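Local coordinates for erythrocyte membrane protein 1 (Plasmodium falciparum, PDB 6S8T) that binds the host receptor ICAM-1 through this DBLbeta domain, one piece of a larger surface protein by which malaria-infected erythrocytes probably adhere to host cells, at residues A[195-200]-A[291-296]; A[110-115]-A[295-300]; A[181-186]-A[259-264]. One frame throughout, in Å; residues are numbered along the deposited sequence. Where two conformers were deposited one is given.

Interaction 1: residues A[195-200]-A[291-296]; sequences GRDLWE and IPQRLR
D197 and Q293 face each other with their CA atoms 7.2 Å apart, where the loop that follows helix 172-194 runs past the first turn of helix 293-319. The loop starts from a Schellman motif, with G195 at positive phi as its C-prime residue, and an Asx turn comes next: D197 OD2 accepts from W199 N. P292 occupies the N-cap position of helix 293-319 in this part of the Duffy binding-like fold. Q293 carries the contact. Its CG is anti to the backbone N (chi1 -178°) and the chain stays extended beyond it, which drives the terminal amide into the bend of the loop. There both ends of the amide are used: OE1 accepts from L198 N at 2.8 Å, in the carbonyl plane, while NE2 donates to D197 OD1 at 3.0 Å. That second bond reaches the carboxylate on its anti side, and the amide and carboxylate planes stand almost perpendicular, at 89°. Neither bond is straight, each having an angle of 145° at the hydrogen. D188 of helix 172-194 accepts from the same NE2, and the salt bridge of D197 OD2 with R115 ties the loop to helix 113-116. L198 and Q293 run antiparallel side by side, so that L198 CG comes 3.5 Å from Q293 OE1. Next along the helix, R294 bends at chi3 and is held at NE by a salt bridge to D387; L198 CD1 sits off centre over one face of its guanidinium, 4.2 Å from R294 NH2.

Interaction 2: residues A[110-115]-A[295-300]; sequences YIPPRR and LRWMVE
R114 grips E300 side-on, with one nitrogen to each carboxylate oxygen, and this salt bridge joins the short helix 113-116 to helix 293-319. R114 NE donates to E300 OE2 at 2.8 Å with an angle of 168° at the hydrogen, and R114 NH1 donates to E300 OE1 at 2.9 Å. Both oxygens use their syn lone pairs, and the guanidinium and carboxylate are nearly coplanar, 22° apart. A bend at chi3 in R114 turns the NE edge to the acid. E300 OE2 has a further partner, a water that donates to it and accepts from R114 N at 3.1 Å, thereby linking the first turn of helix 113-116 to the same carboxylate. The remaining nitrogen, NH2, forms a salt bridge with D188 OD2 of helix 172-194; the other oxygen, OD1, accepts from W297 NE1.

With its polar atom thus satisfied, the indole of W297 serves as an apolar platform. P112, at the N-cap position of helix 113-116, lies over one face in a CH-pi contact, its CG 3.5 Å from the centroid of the five-membered ring and only 10° off the normal. I111 CD1 reaches W297 CZ3 at 3.7 Å, and R115 brings its CG to within 3.8 Å of W297 CZ2 before its guanidinium goes on to D197 and Q204. All seven touching residues are buried. E300 and D188, the latter also salt-bridged to R296, would offset much of the positive charge buried here and hold the R114 guanidinium in one orientation.

Interaction 3: residues A[181-186]-A[259-264]; sequences AVRYSF and QVWRAM
F186 and W261 meet because each has CG anti to its backbone N (chi1 165° in F186), which sends both rings into the interface between helices 172-194 and 246-268. The rings form a T-shaped, edge-to-face pair: the indole presents its six-membered edge to the face of F186, with centroids 5.3 Å apart and planes at 67°. CE3 of W261 makes the closest approach, lying over the phenyl face and coming 3.8 Å from CG of F186. V260 CG1 closes in at the edge of the same phenyl ring, near CD1.

M264 follows one turn on from W261. Its chain, extended beyond CG, lays the sulfur beside F186, with M264 SD 3.6 Å from F186 CB; toward the ring this Met-aromatic contact is oblique. V182 CG1 touches both the indole and the thioether, 4.2 Å from W261 CZ3 and from M264 SD. On the other flank, R183 lends the methylene CG to W261 CH2, at 3.9 Å, while its guanidinium turns to D288 and to the carbonyl of D277. The indole nitrogen is likewise satisfied outside this interface, by the carbonyl O of Y280.

The two segments run roughly antiparallel, at 147°, with their axes 10.9 Å apart at closest approach, a separation filled by large side chains. Within the helical Duffy binding-like domain, helix 137-163 flanks this pair, touching A181, S185, V260 and M264, whereas helix 113-116 meets helix 172-194 through R114 against Y184 and S185.

Overall arrangement
Interactions 1 and 2 lie side by side, their centres about 9 Å apart, and share L295 and R296 of helix 293-319. They are joined directly by the salt bridge from R115 NH2 to D197 OD2, 2.9 Å long, and by W199 packing on I111 and R115. Interaction 3 is about 16 Å from each of the others, centre to centre. It touches interaction 2, where R114 CZ rests 3.5 Å from Y184 CB, but comes no nearer than about 5 Å to any atom of interaction 1. Helix 172-194 connects all three: D188 pairs with groups of interactions 1 and 2, while residues 181-186 of the same helix pack against helix 246-268.

Interaction 1: residues A[195-200]-A[291-296]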
loop_
_atom_site.group_PDB
_atom_site.type_symbol
_atom_site.label_atom_id
_atom_site.label_comp_id
_atom_site.label_asym_id
_atom_site.label_seq_id
_atom_site.Cartn_x
_atom_site.Cartn_y
_atom_site.Cartn_z
ATOM N N GLY A 195 -3.749 13.667 2.564
ATOM C CA GLY A 195 -2.436 14.186 2.899
ATOM C C GLY A 195 -1.599 13.313 3.810
ATOM O O GLY A 195 -0.622 13.806 4.384
ATOM N N ARG A 196 -1.944 12.033 3.962
ATOM C CA ARG A 196 -1.184 11.109 4.794
ATOM C C ARG A 196 -0.094 10.355 4.034
ATOM O O ARG A 196 0.759 9.728 4.674
ATOM C CB ARG A 196 -2.131 10.091 5.449
ATOM C CG ARG A 196 -3.231 10.711 6.310
ATOM C CD ARG A 196 -4.257 9.677 6.770
ATOM N NE ARG A 196 -5.268 10.279 7.637
ATOM C CZ ARG A 196 -6.172 9.595 8.332
ATOM N NH1 ARG A 196 -7.043 10.242 9.097
ATOM N NH2 ARG A 196 -6.206 8.269 8.269
ATOM N N ASP A 197 -0.095 10.399 2.700
ATOM C CA ASP A 197 0.801 9.558 1.909
ATOM C C ASP A 197 2.266 9.914 2.155
ATOM O O ASP A 197 2.626 11.088 2.278
ATOM C CB ASP A 197 0.461 9.696 0.420
ATOM C CG ASP A 197 1.390 8.889 -0.469
ATOM O OD1 ASP A 197 1.204 7.654 -0.568
ATOM O OD2 ASP A 197 2.309 9.491 -1.061
ATOM N N LEU A 198 3.121 8.888 2.204
ATOM C CA LEU A 198 4.510 9.050 2.624
ATOM C C LEU A 198 5.498 9.274 1.482
ATOM O O LEU A 198 6.671 9.548 1.756
ATOM C CB LEU A 198 4.963 7.827 3.428
ATOM C CG LEU A 198 4.239 7.590 4.753
ATOM C CD1 LEU A 198 4.642 6.249 5.335
ATOM C CD2 LEU A 198 4.538 8.712 5.727
ATOM N N TRP A 199 5.079 9.159 0.223
ATOM C CA TRP A 199 6.013 9.302 -0.895
ATOM C C TRP A 199 6.236 10.785 -1.178
ATOM O O TRP A 199 5.319 11.487 -1.614
ATOM C CB TRP A 199 5.492 8.587 -2.140
ATOM C CG TRP A 199 6.514 8.521 -3.249
ATOM C CD1 TRP A 199 7.868 8.662 -3.123
ATOM C CD2 TRP A 199 6.263 8.307 -4.645
ATOM N NE1 TRP A 199 8.472 8.543 -4.350
ATOM C CE2 TRP A 199 7.512 8.325 -5.301
ATOM C CE3 TRP A 199 5.106 8.099 -5.403
ATOM C CZ2 TRP A 199 7.636 8.146 -6.681
ATOM C CZ3 TRP A 199 5.232 7.921 -6.772
ATOM C CH2 TRP A 199 6.487 7.945 -7.397
ATOM N N GLU A 200 7.455 11.263 -0.935
ATOM C CA GLU A 200 7.825 12.641 -1.224
ATOM C C GLU A 200 8.619 12.674 -2.522
ATOM O O GLU A 200 9.694 12.071 -2.619
ATOM C CB GLU A 200 8.619 13.253 -0.071
ATOM C CG GLU A 200 7.776 13.470 1.180
ATOM C CD GLU A 200 8.550 14.105 2.317
ATOM O OE1 GLU A 200 8.016 15.039 2.955
ATOM O OE2 GLU A 200 9.692 13.672 2.574
ATOM N N ILE A 291 -6.055 1.467 7.867
ATOM C CA ILE A 291 -4.827 0.877 8.390
ATOM C C ILE A 291 -3.681 1.813 8.025
ATOM O O ILE A 291 -3.566 2.218 6.858
ATOM C CB ILE A 291 -4.605 -0.539 7.834
ATOM C CG1 ILE A 291 -5.722 -1.476 8.303
ATOM C CG2 ILE A 291 -3.239 -1.070 8.240
ATOM C CD1 ILE A 291 -5.575 -2.892 7.809
ATOM N N PRO A 292 -2.828 2.198 8.978
ATOM C CA PRO A 292 -1.729 3.120 8.658
ATOM C C PRO A 292 -0.900 2.633 7.472
ATOM O O PRO A 292 -0.571 1.451 7.360
ATOM C CB PRO A 292 -0.909 3.147 9.948
ATOM C CG PRO A 292 -1.919 2.864 11.030
ATOM C CD PRO A 292 -2.891 1.885 10.418
ATOM N N GLN A 293 -0.559 3.574 6.587
ATOM C CA GLN A 293 0.100 3.226 5.328
ATOM C C GLN A 293 1.433 2.517 5.554
ATOM O O GLN A 293 1.793 1.618 4.786
ATOM C CB GLN A 293 0.294 4.489 4.482
ATOM C CG GLN A 293 0.934 4.255 3.108
ATOM C CD GLN A 293 0.962 5.515 2.259
ATOM O OE1 GLN A 293 1.741 6.434 2.514
ATOM N NE2 GLN A 293 0.105 5.566 1.247
ATOM N N ARG A 294 2.176 2.893 6.598
ATOM C CA ARG A 294 3.461 2.247 6.851
ATOM C C ARG A 294 3.290 0.761 7.150
ATOM O O ARG A 294 4.186 -0.039 6.860
ATOM C CB ARG A 294 4.192 2.943 8.004
ATOM C CG ARG A 294 5.636 2.488 8.196
ATOM C CD ARG A 294 6.305 3.179 9.382
ATOM N NE ARG A 294 6.363 4.630 9.228
ATOM C CZ ARG A 294 7.341 5.282 8.603
ATOM N NH1 ARG A 294 8.350 4.610 8.062
ATOM N NH2 ARG A 294 7.306 6.607 8.517
ATOM N N LEU A 295 2.150 0.367 7.718
ATOM C CA LEU A 295 1.912 -1.051 7.969
ATOM C C LEU A 295 1.415 -1.771 6.721
ATOM O O LEU A 295 1.746 -2.945 6.519
ATOM C CB LEU A 295 0.915 -1.231 9.117
ATOM C CG LEU A 295 1.384 -0.709 10.489
ATOM C CD1 LEU A 295 0.248 -0.740 11.501
ATOM C CD2 LEU A 295 2.574 -1.507 10.999
ATOM N N ARG A 296 0.627 -1.094 5.877
ATOM C CA ARG A 296 0.180 -1.715 4.633
ATOM C C ARG A 296 1.365 -2.033 3.732
ATOM O O ARG A 296 1.482 -3.145 3.206
ATOM C CB ARG A 296 -0.820 -0.809 3.907
ATOM C CG ARG A 296 -2.029 -0.404 4.750
ATOM C CD ARG A 296 -3.142 0.220 3.900
ATOM N NE ARG A 296 -2.664 1.244 2.972
ATOM C CZ ARG A 296 -2.739 2.557 3.181
ATOM N NH1 ARG A 296 -2.276 3.400 2.265
ATOM N NH2 ARG A 296 -3.273 3.030 4.302
#

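Interaction 2: residues A[110-115]-A[295-300]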
loop_
_atom_site.group_PDB
_atom_site.type_symbol
_atom_site.label_atom_id
_atom_site.label_comp_id
_atom_site.label_asym_id
_atom_site.label_seq_id
_atom_site.Cartn_x
_atom_site.Cartn_y
_atom_site.Cartn_z
ATOM N N TYR A 110 10.327 2.358 2.309
ATOM C CA TYR A 110 10.497 1.853 0.953
ATOM C C TYR A 110 9.179 1.917 0.187
ATOM O O TYR A 110 8.122 1.538 0.705
ATOM C CB TYR A 110 11.045 0.429 0.991
ATOM C CG TYR A 110 12.386 0.340 1.692
ATOM C CD1 TYR A 110 13.570 0.558 0.998
ATOM C CD2 TYR A 110 12.465 0.063 3.052
ATOM C CE1 TYR A 110 14.796 0.490 1.634
ATOM C CE2 TYR A 110 13.687 -0.006 3.699
ATOM C CZ TYR A 110 14.849 0.205 2.985
ATOM O OH TYR A 110 16.070 0.135 3.620
ATOM N N ILE A 111 9.248 2.411 -1.046
ATOM C CA ILE A 111 8.069 2.665 -1.872
ATOM C C ILE A 111 7.710 1.404 -2.652
ATOM O O ILE A 111 8.557 0.873 -3.385
ATOM C CB ILE A 111 8.312 3.843 -2.832
ATOM C CG1 ILE A 111 8.921 5.034 -2.087
ATOM C CG2 ILE A 111 7.020 4.237 -3.530
ATOM C CD1 ILE A 111 8.042 5.584 -0.980
ATOM N N PRO A 112 6.488 0.891 -2.535
ATOM C CA PRO A 112 6.079 -0.264 -3.352
ATOM C C PRO A 112 6.073 0.094 -4.826
ATOM O O PRO A 112 5.645 1.196 -5.200
ATOM C CB PRO A 112 4.660 -0.576 -2.853
ATOM C CG PRO A 112 4.545 0.128 -1.509
ATOM C CD PRO A 112 5.426 1.334 -1.614
ATOM N N PRO A 113 6.546 -0.804 -5.694
ATOM C CA PRO A 113 6.470 -0.533 -7.142
ATOM C C PRO A 113 5.061 -0.248 -7.630
ATOM O O PRO A 113 4.887 0.568 -8.545
ATOM C CB PRO A 113 7.035 -1.814 -7.769
ATOM C CG PRO A 113 7.953 -2.363 -6.732
ATOM C CD PRO A 113 7.318 -2.024 -5.401
ATOM N N ARG A 114 4.048 -0.898 -7.050
ATOM C CA ARG A 114 2.668 -0.581 -7.404
ATOM C C ARG A 114 2.354 0.884 -7.120
ATOM O O ARG A 114 1.728 1.563 -7.942
ATOM C CB ARG A 114 1.708 -1.492 -6.640
ATOM C CG ARG A 114 0.242 -1.113 -6.783
ATOM C CD ARG A 114 -0.589 -1.721 -5.667
ATOM N NE ARG A 114 -0.023 -1.405 -4.358
ATOM C CZ ARG A 114 -0.208 -0.252 -3.723
ATOM N NH1 ARG A 114 0.354 -0.047 -2.538
ATOM N NH2 ARG A 114 -0.954 0.696 -4.275
ATOM N N ARG A 115 2.797 1.388 -5.963
ATOM C CA ARG A 115 2.541 2.778 -5.593
ATOM C C ARG A 115 3.320 3.744 -6.474
ATOM O O ARG A 115 2.784 4.773 -6.903
ATOM C CB ARG A 115 2.894 2.998 -4.119
ATOM C CG ARG A 115 2.964 4.463 -3.687
ATOM C CD ARG A 115 1.581 5.097 -3.624
ATOM N NE ARG A 115 1.632 6.527 -3.307
ATOM C CZ ARG A 115 1.685 7.492 -4.221
ATOM N NH1 ARG A 115 1.702 7.183 -5.512
ATOM N NH2 ARG A 115 1.725 8.764 -3.848
ATOM N N LEU A 295 2.150 0.367 7.718
ATOM C CA LEU A 295 1.912 -1.051 7.969
ATOM C C LEU A 295 1.415 -1.771 6.721
ATOM O O LEU A 295 1.746 -2.945 6.519
ATOM C CB LEU A 295 0.915 -1.231 9.117
ATOM C CG LEU A 295 1.384 -0.709 10.489
ATOM C CD1 LEU A 295 0.248 -0.740 11.501
ATOM C CD2 LEU A 295 2.574 -1.507 10.999
ATOM N N ARG A 296 0.627 -1.094 5.877
ATOM C CA ARG A 296 0.180 -1.715 4.633
ATOM C C ARG A 296 1.365 -2.033 3.732
ATOM O O ARG A 296 1.482 -3.145 3.206
ATOM C CB ARG A 296 -0.820 -0.809 3.907
ATOM C CG ARG A 296 -2.029 -0.404 4.750
ATOM C CD ARG A 296 -3.142 0.220 3.900
ATOM N NE ARG A 296 -2.664 1.244 2.972
ATOM C CZ ARG A 296 -2.739 2.557 3.181
ATOM N NH1 ARG A 296 -2.276 3.400 2.265
ATOM N NH2 ARG A 296 -3.273 3.030 4.302
ATOM N N TRP A 297 2.278 -1.071 3.573
ATOM C CA TRP A 297 3.436 -1.276 2.709
ATOM C C TRP A 297 4.349 -2.381 3.233
ATOM O O TRP A 297 4.952 -3.111 2.437
ATOM C CB TRP A 297 4.206 0.037 2.552
ATOM C CG TRP A 297 3.484 1.073 1.727
ATOM C CD1 TRP A 297 2.257 0.946 1.134
ATOM C CD2 TRP A 297 3.957 2.383 1.394
ATOM N NE1 TRP A 297 1.939 2.100 0.457
ATOM C CE2 TRP A 297 2.965 2.997 0.603
ATOM C CE3 TRP A 297 5.120 3.099 1.696
ATOM C CZ2 TRP A 297 3.104 4.291 0.106
ATOM C CZ3 TRP A 297 5.257 4.383 1.204
ATOM C CH2 TRP A 297 4.255 4.966 0.415
ATOM N N MET A 298 4.460 -2.523 4.560
ATOM C CA MET A 298 5.261 -3.604 5.132
ATOM C C MET A 298 4.675 -4.970 4.789
ATOM O O MET A 298 5.414 -5.890 4.414
ATOM C CB MET A 298 5.372 -3.431 6.653
ATOM C CG MET A 298 6.092 -4.570 7.375
ATOM S SD MET A 298 6.179 -4.386 9.178
ATOM C CE MET A 298 4.517 -4.844 9.668
ATOM N N VAL A 299 3.354 -5.128 4.929
ATOM C CA VAL A 299 2.709 -6.381 4.542
ATOM C C VAL A 299 2.908 -6.646 3.052
ATOM O O VAL A 299 3.137 -7.786 2.633
ATOM C CB VAL A 299 1.213 -6.357 4.915
ATOM C CG1 VAL A 299 0.511 -7.619 4.415
ATOM C CG2 VAL A 299 1.029 -6.198 6.421
ATOM N N GLU A 300 2.826 -5.596 2.229
ATOM C CA GLU A 300 3.060 -5.753 0.795
ATOM C C GLU A 300 4.527 -6.050 0.501
ATOM O O GLU A 300 4.831 -6.775 -0.451
ATOM C CB GLU A 300 2.594 -4.496 0.047
ATOM C CG GLU A 300 2.605 -4.587 -1.490
ATOM C CD GLU A 300 1.944 -3.380 -2.154
ATOM O OE1 GLU A 300 1.542 -2.445 -1.430
ATOM O OE2 GLU A 300 1.814 -3.363 -3.402
HETATM O O HOH W 1 4.163 -3.350 -5.124
#

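Interaction 3: residues A[181-186]-A[259-264]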
loop_
_atom_site.group_PDB
_atom_site.type_symbol
_atom_site.label_atom_id
_atom_site.label_comp_id
_atom_site.label_asym_id
_atom_site.label_seq_id
_atom_site.Cartn_x
_atom_site.Cartn_y
_atom_site.Cartn_z
ATOM N N ALA A 181 -4.057 -6.026 -4.355
ATOM C CA ALA A 181 -3.368 -4.884 -4.950
ATOM C C ALA A 181 -4.336 -3.745 -5.250
ATOM O O ALA A 181 -3.989 -2.568 -5.089
ATOM C CB ALA A 181 -2.639 -5.316 -6.224
ATOM N N VAL A 182 -5.553 -4.075 -5.691
ATOM C CA VAL A 182 -6.557 -3.043 -5.927
ATOM C C VAL A 182 -7.013 -2.424 -4.606
ATOM O O VAL A 182 -7.319 -1.227 -4.545
ATOM C CB VAL A 182 -7.734 -3.626 -6.735
ATOM C CG1 VAL A 182 -8.812 -2.577 -6.972
ATOM C CG2 VAL A 182 -7.237 -4.182 -8.076
ATOM N N ARG A 183 -7.049 -3.210 -3.526
ATOM C CA ARG A 183 -7.401 -2.650 -2.224
ATOM C C ARG A 183 -6.289 -1.751 -1.694
ATOM O O ARG A 183 -6.563 -0.714 -1.078
ATOM C CB ARG A 183 -7.720 -3.775 -1.239
ATOM C CG ARG A 183 -8.972 -4.558 -1.608
ATOM C CD ARG A 183 -9.089 -5.859 -0.830
ATOM N NE ARG A 183 -9.111 -5.634 0.613
ATOM C CZ ARG A 183 -9.282 -6.595 1.513
ATOM N NH1 ARG A 183 -9.452 -7.851 1.119
ATOM N NH2 ARG A 183 -9.285 -6.298 2.807
ATOM N N TYR A 184 -5.029 -2.126 -1.938
ATOM C CA TYR A 184 -3.909 -1.259 -1.579
ATOM C C TYR A 184 -3.965 0.065 -2.333
ATOM O O TYR A 184 -3.637 1.119 -1.774
ATOM C CB TYR A 184 -2.582 -1.967 -1.861
ATOM C CG TYR A 184 -2.295 -3.170 -0.987
ATOM C CD1 TYR A 184 -2.655 -3.181 0.357
ATOM C CD2 TYR A 184 -1.655 -4.294 -1.507
ATOM C CE1 TYR A 184 -2.388 -4.277 1.159
ATOM C CE2 TYR A 184 -1.386 -5.397 -0.714
ATOM C CZ TYR A 184 -1.755 -5.380 0.621
ATOM O OH TYR A 184 -1.490 -6.470 1.419
ATOM N N SER A 185 -4.364 0.034 -3.609
ATOM C CA SER A 185 -4.443 1.265 -4.392
ATOM C C SER A 185 -5.585 2.152 -3.917
ATOM O O SER A 185 -5.459 3.382 -3.899
ATOM C CB SER A 185 -4.612 0.937 -5.876
ATOM O OG SER A 185 -5.022 2.082 -6.605
ATOM N N PHE A 186 -6.715 1.547 -3.542
ATOM C CA PHE A 186 -7.815 2.314 -2.962
ATOM C C PHE A 186 -7.383 2.990 -1.664
ATOM O O PHE A 186 -7.765 4.134 -1.391
ATOM C CB PHE A 186 -9.018 1.394 -2.725
ATOM C CG PHE A 186 -10.077 1.971 -1.817
ATOM C CD1 PHE A 186 -10.967 2.929 -2.279
ATOM C CD2 PHE A 186 -10.201 1.528 -0.507
ATOM C CE1 PHE A 186 -11.951 3.451 -1.445
ATOM C CE2 PHE A 186 -11.181 2.045 0.333
ATOM C CZ PHE A 186 -12.057 3.006 -0.139
ATOM N N GLN A 259 -18.227 5.791 -3.164
ATOM C CA GLN A 259 -18.338 6.031 -4.600
ATOM C C GLN A 259 -16.997 5.862 -5.295
ATOM O O GLN A 259 -16.951 5.527 -6.485
ATOM C CB GLN A 259 -18.898 7.429 -4.864
ATOM C CG GLN A 259 -20.351 7.601 -4.463
ATOM C CD GLN A 259 -20.857 9.009 -4.702
ATOM O OE1 GLN A 259 -20.697 9.890 -3.855
ATOM N NE2 GLN A 259 -21.470 9.232 -5.860
ATOM N N VAL A 260 -15.898 6.095 -4.576
ATOM C CA VAL A 260 -14.580 5.857 -5.148
ATOM C C VAL A 260 -14.356 4.363 -5.345
ATOM O O VAL A 260 -13.907 3.923 -6.412
ATOM C CB VAL A 260 -13.495 6.492 -4.259
ATOM C CG1 VAL A 260 -12.112 6.089 -4.733
ATOM C CG2 VAL A 260 -13.644 8.012 -4.258
ATOM N N TRP A 261 -14.696 3.556 -4.333
ATOM C CA TRP A 261 -14.557 2.108 -4.454
ATOM C C TRP A 261 -15.497 1.535 -5.508
ATOM O O TRP A 261 -15.173 0.516 -6.131
ATOM C CB TRP A 261 -14.805 1.437 -3.102
ATOM C CG TRP A 261 -14.734 -0.064 -3.152
ATOM C CD1 TRP A 261 -15.769 -0.939 -2.993
ATOM C CD2 TRP A 261 -13.567 -0.861 -3.385
ATOM N NE1 TRP A 261 -15.317 -2.232 -3.102
ATOM C CE2 TRP A 261 -13.969 -2.211 -3.350
ATOM C CE3 TRP A 261 -12.221 -0.564 -3.619
ATOM C CZ2 TRP A 261 -13.074 -3.263 -3.538
ATOM C CZ3 TRP A 261 -11.333 -1.609 -3.806
ATOM C CH2 TRP A 261 -11.763 -2.942 -3.763
ATOM N N ARG A 262 -16.656 2.163 -5.719
ATOM C CA ARG A 262 -17.560 1.709 -6.772
ATOM C C ARG A 262 -16.919 1.852 -8.147
ATOM O O ARG A 262 -17.144 1.022 -9.036
ATOM C CB ARG A 262 -18.874 2.486 -6.712
ATOM C CG ARG A 262 -19.933 1.854 -5.830
ATOM C CD ARG A 262 -21.193 2.706 -5.785
ATOM N NE ARG A 262 -21.594 3.169 -7.112
ATOM C CZ ARG A 262 -22.391 2.494 -7.934
ATOM N NH1 ARG A 262 -22.879 1.316 -7.572
ATOM N NH2 ARG A 262 -22.702 2.999 -9.121
ATOM N N ALA A 263 -16.116 2.900 -8.339
ATOM C CA ALA A 263 -15.429 3.078 -9.613
ATOM C C ALA A 263 -14.417 1.968 -9.859
ATOM O O ALA A 263 -14.189 1.580 -11.011
ATOM C CB ALA A 263 -14.750 4.447 -9.654
ATOM N N MET A 264 -13.811 1.442 -8.793
ATOM C CA MET A 264 -12.898 0.313 -8.912
ATOM C C MET A 264 -13.629 -1.015 -9.055
ATOM O O MET A 264 -13.069 -1.958 -9.630
ATOM C CB MET A 264 -11.956 0.270 -7.702
ATOM C CG MET A 264 -10.962 1.427 -7.650
ATOM S SD MET A 264 -9.877 1.367 -6.207
ATOM C CE MET A 264 -8.581 2.502 -6.691
#